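Local coordinates for probable zinc protease PqqL (Escherichia coli, PDB 6OFT), which is probably a zinc-dependent metalloendopeptidase of the M16 family, cleaving peptides in the periplasm, and is represented here by its N-terminal half, at residues 200-205 / 383-388. Sequence-based numbering, arbitrary orientation.
Sequences TFIVVG and SRLASS
L385 reaches from the helix to the strand and sets one methyl, CD2, against two branches on the same strand face: CG2 of I202 and CG2 of V204, each 3.8 Å from L385 CD2. The leucine runs past both partners in the opposite sense to theirs, so the methyls meet alongside one another. Its CG lies anti to the backbone N (chi1 -174°), which carries the branched end, and with it CD2, on from CB to the sheet. I202 uses its other branch as well: CD1, at the end of the longer arm, lies 3.8 Å from A386 CA and 4.0 Å from A386 CB. The small alanine lets that methyl come right up to the helix backbone. No hydrogen bond joins the two segments; this is a buried, wholly apolar helix-on-sheet contact of the M16 fold, away from the predicted zinc site. The segment axes approach to 9.7 Å at their closest and run roughly antiparallel, at 154°. V203 points to the other sheet face, where it touches I22. Strand 199-205 lies inside the six-stranded mixed sheet, between 19-24 and 31-38, and helix 378-391 covers one face of it, with A386 also touching W35 and L385 touching M21 on those flanking strands.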
loop_
_atom_site.group_PDB
_atom_site.type_symbol
_atom_site.label_atom_id
_atom_site.label_comp_id
_atom_site.label_asym_id
_atom_site.label_seq_id
_atom_site.Cartn_x
_atom_site.Cartn_y
_atom_site.Cartn_z
ATOM N N THR A 200 9.989 15.312 1.071
ATOM C CA THR A 200 8.727 15.963 1.379
ATOM C C THR A 200 8.536 15.865 2.885
ATOM O O THR A 200 8.595 14.764 3.437
ATOM C CB THR A 200 7.553 15.340 0.612
ATOM O OG1 THR A 200 7.814 15.436 -0.794
ATOM C CG2 THR A 200 6.231 16.017 0.939
ATOM N N PHE A 201 8.368 17.022 3.547
ATOM C CA PHE A 201 8.087 17.082 4.977
ATOM C C PHE A 201 6.558 17.253 5.118
ATOM O O PHE A 201 5.992 18.189 4.548
ATOM C CB PHE A 201 8.865 18.239 5.669
ATOM C CG PHE A 201 8.795 18.099 7.172
ATOM C CD1 PHE A 201 9.542 17.132 7.830
ATOM C CD2 PHE A 201 7.946 18.903 7.924
ATOM C CE1 PHE A 201 9.426 16.954 9.212
ATOM C CE2 PHE A 201 7.850 18.738 9.307
ATOM C CZ PHE A 201 8.589 17.758 9.938
ATOM N N ILE A 202 5.894 16.321 5.830
ATOM C CA ILE A 202 4.432 16.284 6.000
ATOM C C ILE A 202 3.998 16.658 7.431
ATOM O O ILE A 202 4.432 16.029 8.387
ATOM C CB ILE A 202 3.888 14.896 5.539
ATOM C CG1 ILE A 202 4.289 14.594 4.067
ATOM C CG2 ILE A 202 2.367 14.768 5.747
ATOM C CD1 ILE A 202 4.144 13.136 3.647
ATOM N N VAL A 203 3.135 17.679 7.559
ATOM C CA VAL A 203 2.605 18.163 8.848
ATOM C C VAL A 203 1.081 17.958 8.834
ATOM O O VAL A 203 0.405 18.574 8.027
ATOM C CB VAL A 203 2.997 19.660 9.103
ATOM C CG1 VAL A 203 2.396 20.195 10.403
ATOM C CG2 VAL A 203 4.513 19.858 9.098
ATOM N N VAL A 204 0.544 17.071 9.696
ATOM C CA VAL A 204 -0.908 16.811 9.761
ATOM C C VAL A 204 -1.320 16.908 11.226
ATOM O O VAL A 204 -0.847 16.134 12.063
ATOM C CB VAL A 204 -1.361 15.452 9.125
ATOM C CG1 VAL A 204 -2.896 15.346 9.078
ATOM C CG2 VAL A 204 -0.783 15.255 7.724
ATOM N N GLY A 205 -2.202 17.846 11.531
ATOM C CA GLY A 205 -2.616 17.986 12.911
ATOM C C GLY A 205 -3.020 19.378 13.294
ATOM O O GLY A 205 -3.205 20.246 12.436
ATOM N N SER A 383 -1.439 8.960 6.390
ATOM C CA SER A 383 -1.039 7.911 5.437
ATOM C C SER A 383 -1.552 8.204 4.028
ATOM O O SER A 383 -0.795 8.058 3.070
ATOM C CB SER A 383 -1.514 6.534 5.904
ATOM O OG SER A 383 -0.965 6.245 7.177
ATOM N N ARG A 384 -2.843 8.625 3.902
ATOM C CA ARG A 384 -3.449 8.959 2.605
ATOM C C ARG A 384 -2.694 10.116 1.941
ATOM O O ARG A 384 -2.447 10.075 0.737
ATOM C CB ARG A 384 -4.963 9.262 2.753
ATOM C CG ARG A 384 -5.647 9.593 1.422
ATOM C CD ARG A 384 -7.174 9.439 1.432
ATOM N NE ARG A 384 -7.878 10.648 1.860
ATOM C CZ ARG A 384 -8.238 11.644 1.051
ATOM N NH1 ARG A 384 -7.927 11.608 -0.242
ATOM N NH2 ARG A 384 -8.894 12.693 1.531
ATOM N N LEU A 385 -2.325 11.147 2.723
ATOM C CA LEU A 385 -1.571 12.299 2.208
ATOM C C LEU A 385 -0.149 11.870 1.784
ATOM O O LEU A 385 0.339 12.292 0.726
ATOM C CB LEU A 385 -1.531 13.438 3.256
ATOM C CG LEU A 385 -0.901 14.751 2.794
ATOM C CD1 LEU A 385 -1.626 15.323 1.571
ATOM C CD2 LEU A 385 -0.855 15.777 3.939
ATOM N N ALA A 386 0.488 10.986 2.572
ATOM C CA ALA A 386 1.820 10.443 2.232
ATOM C C ALA A 386 1.751 9.665 0.902
ATOM O O ALA A 386 2.645 9.780 0.067
ATOM C CB ALA A 386 2.328 9.540 3.353
ATOM N N SER A 387 0.665 8.904 0.705
ATOM C CA SER A 387 0.412 8.130 -0.509
ATOM C C SER A 387 0.231 9.052 -1.722
ATOM O O SER A 387 0.767 8.769 -2.791
ATOM C CB SER A 387 -0.835 7.267 -0.320
ATOM O OG SER A 387 -0.888 6.279 -1.332
ATOM N N SER A 388 -0.519 10.167 -1.563
ATOM C CA SER A 388 -0.726 11.144 -2.646
ATOM C C SER A 388 0.603 11.761 -3.040
ATOM O O SER A 388 0.893 11.930 -4.228
ATOM C CB SER A 388 -1.702 12.237 -2.207
ATOM O OG SER A 388 -2.912 11.631 -1.800
#